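Local coordinates for protein enoyl-CoA hydratase/isomerase (Mycobacterium abscessus, PDB 3QXZ) that probably catalyses the hydration or double-bond isomerisation of enoyl-CoA thioesters, as a member of the crotonase-like enoyl-CoA hydratase/isomerase family, at residues Val101-Thr115 with Ala120-Pro134. Sequence-based numbering, arbitrary orientation.
Sequences VIAAVNGHAIGIGMT and ADIRILAEEGRYAIP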
# COMPACT_ATOMS: atom_id res chain seq x y z
N VAL A 101 -11.08 16.17 3.51
CA VAL A 101 -12.32 15.53 3.95
C VAL A 101 -11.97 14.45 4.95
O VAL A 101 -11.17 13.55 4.64
CB VAL A 101 -13.09 14.92 2.74
CG1 VAL A 101 -14.31 14.14 3.23
CG2 VAL A 101 -13.54 16.04 1.78
N ILE A 102 -12.56 14.53 6.14
CA ILE A 102 -12.42 13.52 7.17
C ILE A 102 -13.75 12.82 7.38
O ILE A 102 -14.78 13.48 7.57
CB ILE A 102 -12.01 14.18 8.51
CG1 ILE A 102 -10.69 14.95 8.38
CG2 ILE A 102 -11.93 13.11 9.64
CD1 ILE A 102 -10.36 15.86 9.60
N ALA A 103 -13.76 11.49 7.30
CA ALA A 103 -14.95 10.69 7.59
C ALA A 103 -14.92 10.26 9.04
O ALA A 103 -14.03 9.48 9.47
CB ALA A 103 -15.05 9.51 6.64
N ALA A 104 -15.86 10.81 9.80
CA ALA A 104 -16.07 10.43 11.20
C ALA A 104 -17.09 9.30 11.19
O ALA A 104 -18.31 9.53 11.22
CB ALA A 104 -16.56 11.65 12.01
N VAL A 105 -16.56 8.08 11.04
CA VAL A 105 -17.38 6.89 10.86
C VAL A 105 -17.80 6.41 12.25
O VAL A 105 -17.15 5.59 12.90
CB VAL A 105 -16.65 5.81 10.03
CG1 VAL A 105 -17.56 4.65 9.77
CG2 VAL A 105 -16.17 6.40 8.69
N ASN A 106 -18.90 7.00 12.72
CA ASN A 106 -19.36 6.87 14.10
C ASN A 106 -20.07 5.57 14.42
O ASN A 106 -20.47 5.34 15.56
CB ASN A 106 -20.29 8.04 14.43
CG ASN A 106 -21.44 8.13 13.47
OD1 ASN A 106 -21.24 8.44 12.30
ND2 ASN A 106 -22.66 7.78 13.93
N GLY A 107 -20.27 4.72 13.41
CA GLY A 107 -20.95 3.45 13.59
C GLY A 107 -21.02 2.72 12.27
O GLY A 107 -20.23 3.01 11.36
N HIS A 108 -21.97 1.79 12.14
CA HIS A 108 -22.01 0.87 10.99
C HIS A 108 -21.84 1.57 9.67
O HIS A 108 -22.47 2.59 9.40
CB HIS A 108 -23.35 0.13 10.95
CG HIS A 108 -23.74 -0.47 12.27
ND1 HIS A 108 -22.87 -1.20 13.03
CD2 HIS A 108 -24.91 -0.42 12.95
CE1 HIS A 108 -23.49 -1.62 14.13
NE2 HIS A 108 -24.73 -1.15 14.10
N ALA A 109 -20.96 0.99 8.85
CA ALA A 109 -20.75 1.48 7.48
C ALA A 109 -20.67 0.25 6.58
O ALA A 109 -19.69 -0.50 6.63
CB ALA A 109 -19.50 2.34 7.37
N ILE A 110 -21.72 0.04 5.80
CA ILE A 110 -21.90 -1.21 5.04
C ILE A 110 -22.10 -0.91 3.56
O ILE A 110 -22.85 0.01 3.21
CB ILE A 110 -23.14 -2.01 5.57
CG1 ILE A 110 -23.03 -2.30 7.08
CG2 ILE A 110 -23.38 -3.28 4.75
CD1 ILE A 110 -21.96 -3.23 7.46
N GLY A 111 -21.43 -1.67 2.69
CA GLY A 111 -21.66 -1.55 1.25
C GLY A 111 -21.24 -0.18 0.75
O GLY A 111 -20.10 0.25 1.01
N ILE A 112 -22.13 0.52 0.05
CA ILE A 112 -21.81 1.87 -0.41
C ILE A 112 -21.59 2.85 0.77
O ILE A 112 -20.89 3.87 0.62
CB ILE A 112 -22.80 2.40 -1.48
CG1 ILE A 112 -22.15 3.58 -2.25
CG2 ILE A 112 -24.21 2.63 -0.86
CD1 ILE A 112 -22.64 3.76 -3.65
N GLY A 113 -22.13 2.53 1.95
CA GLY A 113 -21.79 3.31 3.14
C GLY A 113 -20.30 3.29 3.42
O GLY A 113 -19.70 4.32 3.78
N MET A 114 -19.69 2.11 3.26
CA MET A 114 -18.25 2.00 3.41
C MET A 114 -17.50 2.52 2.18
O MET A 114 -16.49 3.23 2.32
CB MET A 114 -17.84 0.57 3.73
CG MET A 114 -16.31 0.36 3.79
SD MET A 114 -15.41 1.42 4.97
CE MET A 114 -15.99 0.65 6.47
N THR A 115 -17.94 2.17 0.97
CA THR A 115 -17.15 2.58 -0.21
C THR A 115 -17.13 4.10 -0.39
O THR A 115 -16.10 4.64 -0.78
CB THR A 115 -17.55 1.85 -1.50
OG1 THR A 115 -18.88 2.25 -1.84
CG2 THR A 115 -17.49 0.33 -1.32
N ALA A 120 -12.79 9.55 1.51
CA ALA A 120 -12.24 10.58 2.40
C ALA A 120 -10.72 10.44 2.53
O ALA A 120 -10.15 9.35 2.34
CB ALA A 120 -12.89 10.53 3.79
N ASP A 121 -10.05 11.54 2.85
CA ASP A 121 -8.60 11.49 3.08
C ASP A 121 -8.25 10.68 4.31
O ASP A 121 -7.25 9.94 4.33
CB ASP A 121 -8.07 12.92 3.24
CG ASP A 121 -8.37 13.77 2.05
OD1 ASP A 121 -8.03 13.34 0.92
OD2 ASP A 121 -8.96 14.86 2.22
N ILE A 122 -9.08 10.83 5.33
CA ILE A 122 -8.79 10.34 6.68
C ILE A 122 -10.09 9.72 7.22
O ILE A 122 -11.18 10.26 7.01
CB ILE A 122 -8.34 11.51 7.57
CG1 ILE A 122 -7.01 12.10 7.05
CG2 ILE A 122 -8.25 11.10 9.08
CD1 ILE A 122 -6.69 13.56 7.53
N ARG A 123 -9.97 8.57 7.88
CA ARG A 123 -11.12 7.89 8.51
C ARG A 123 -10.83 7.59 9.97
O ARG A 123 -9.78 7.06 10.32
CB ARG A 123 -11.44 6.56 7.80
CG ARG A 123 -12.35 6.72 6.58
CD ARG A 123 -12.37 5.47 5.67
NE ARG A 123 -11.04 5.24 5.11
CZ ARG A 123 -10.47 6.00 4.19
NH1 ARG A 123 -11.13 7.00 3.61
NH2 ARG A 123 -9.21 5.76 3.87
N ILE A 124 -11.81 7.93 10.81
CA ILE A 124 -11.79 7.52 12.21
C ILE A 124 -13.03 6.65 12.38
O ILE A 124 -14.15 7.09 12.06
CB ILE A 124 -11.84 8.74 13.15
CG1 ILE A 124 -10.61 9.64 12.90
CG2 ILE A 124 -11.89 8.29 14.63
CD1 ILE A 124 -10.66 10.95 13.72
N LEU A 125 -12.82 5.41 12.85
CA LEU A 125 -13.92 4.43 12.97
C LEU A 125 -14.28 4.09 14.41
O LEU A 125 -13.42 4.00 15.28
CB LEU A 125 -13.58 3.13 12.20
CG LEU A 125 -13.99 3.04 10.73
CD1 LEU A 125 -13.33 4.11 9.86
CD2 LEU A 125 -13.64 1.64 10.17
N ALA A 126 -15.57 3.86 14.60
CA ALA A 126 -16.12 3.43 15.89
C ALA A 126 -15.78 1.96 16.14
O ALA A 126 -16.08 1.10 15.30
CB ALA A 126 -17.62 3.62 15.88
N GLU A 127 -15.24 1.67 17.33
CA GLU A 127 -14.94 0.28 17.71
C GLU A 127 -16.15 -0.66 17.69
O GLU A 127 -16.01 -1.86 17.40
CB GLU A 127 -14.23 0.25 19.08
CG GLU A 127 -12.79 0.74 18.97
CD GLU A 127 -12.19 1.15 20.31
OE1 GLU A 127 -12.86 0.99 21.36
OE2 GLU A 127 -11.05 1.66 20.32
N GLU A 128 -17.32 -0.11 17.96
CA GLU A 128 -18.56 -0.91 18.05
C GLU A 128 -19.23 -1.17 16.71
O GLU A 128 -20.21 -1.91 16.63
CB GLU A 128 -19.56 -0.25 19.01
CG GLU A 128 -19.05 -0.05 20.45
CD GLU A 128 -18.37 1.30 20.68
OE1 GLU A 128 -17.91 1.96 19.71
OE2 GLU A 128 -18.28 1.72 21.86
N GLY A 129 -18.71 -0.55 15.64
CA GLY A 129 -19.39 -0.61 14.34
C GLY A 129 -19.21 -1.92 13.58
O GLY A 129 -18.19 -2.60 13.73
N ARG A 130 -20.21 -2.26 12.77
CA ARG A 130 -20.08 -3.31 11.77
C ARG A 130 -19.65 -2.68 10.44
O ARG A 130 -20.27 -1.72 9.98
CB ARG A 130 -21.38 -4.10 11.57
CG ARG A 130 -21.16 -5.29 10.61
CD ARG A 130 -22.42 -6.07 10.20
NE ARG A 130 -22.20 -6.71 8.89
CZ ARG A 130 -23.03 -6.61 7.84
NH1 ARG A 130 -24.17 -5.94 7.95
NH2 ARG A 130 -22.71 -7.21 6.69
N TYR A 131 -18.62 -3.25 9.83
CA TYR A 131 -18.04 -2.74 8.57
C TYR A 131 -17.94 -3.87 7.58
O TYR A 131 -17.48 -4.95 7.92
CB TYR A 131 -16.65 -2.14 8.84
CG TYR A 131 -16.73 -1.08 9.91
CD1 TYR A 131 -17.49 0.08 9.70
CD2 TYR A 131 -16.14 -1.27 11.16
CE1 TYR A 131 -17.63 1.04 10.70
CE2 TYR A 131 -16.27 -0.33 12.17
CZ TYR A 131 -17.01 0.83 11.92
OH TYR A 131 -17.16 1.78 12.92
N ALA A 132 -18.39 -3.65 6.34
CA ALA A 132 -18.32 -4.69 5.31
C ALA A 132 -18.56 -4.05 3.97
O ALA A 132 -19.23 -3.01 3.88
CB ALA A 132 -19.37 -5.81 5.54
N ILE A 133 -18.08 -4.73 2.93
CA ILE A 133 -18.37 -4.38 1.53
C ILE A 133 -18.94 -5.67 0.92
O ILE A 133 -18.23 -6.41 0.25
CB ILE A 133 -17.11 -3.88 0.80
CG1 ILE A 133 -16.50 -2.69 1.56
CG2 ILE A 133 -17.42 -3.48 -0.63
CD1 ILE A 133 -15.06 -2.34 1.09
N PRO A 134 -20.24 -5.95 1.19
CA PRO A 134 -20.75 -7.30 0.92
C PRO A 134 -21.48 -7.44 -0.40
O PRO A 134 -22.18 -8.44 -0.59
CB PRO A 134 -21.71 -7.53 2.08
CG PRO A 134 -22.33 -6.17 2.28
CD PRO A 134 -21.22 -5.16 1.96
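D121 OD2 is gripped twice: V101 N donates to it at 2.8 Å, on the anti side of the carboxylate, and K213 forms a salt bridge to the same oxygen. This clamp starts a parallel ladder in the crotonase fold, where strands 101-105 and 122-126 run 12° apart and are laced by bonds such as V105 N to I124 O (2.8 Å). After V105 the register shifts by two residues, and a second, two-stranded parallel sheet pairs 108-110 with 131-132. At the step, R130 N donates to H108 ND1 at 2.9 Å, only 4° out of the imidazole plane. Y131 spans both ladders: L125 CD2 sits over the centre of one ring face, G129 C lies over the other nearer the rim, and A109 CB meets the edge. Its hydroxyl donates to A126 O at 2.7 Å on an in-plane lone pair, which fixes the ring's far end; G129 N shares that acceptor. G111, at the N-cap position of helix 112-117, gives its N-H to A132 O (2.8 Å); by family alignment, the oxyanion-hole donor is probably the next peptide NH, that of I112. M114, bent at chi2 and chi3, brings CE to 3.6 Å from Y131 CD1.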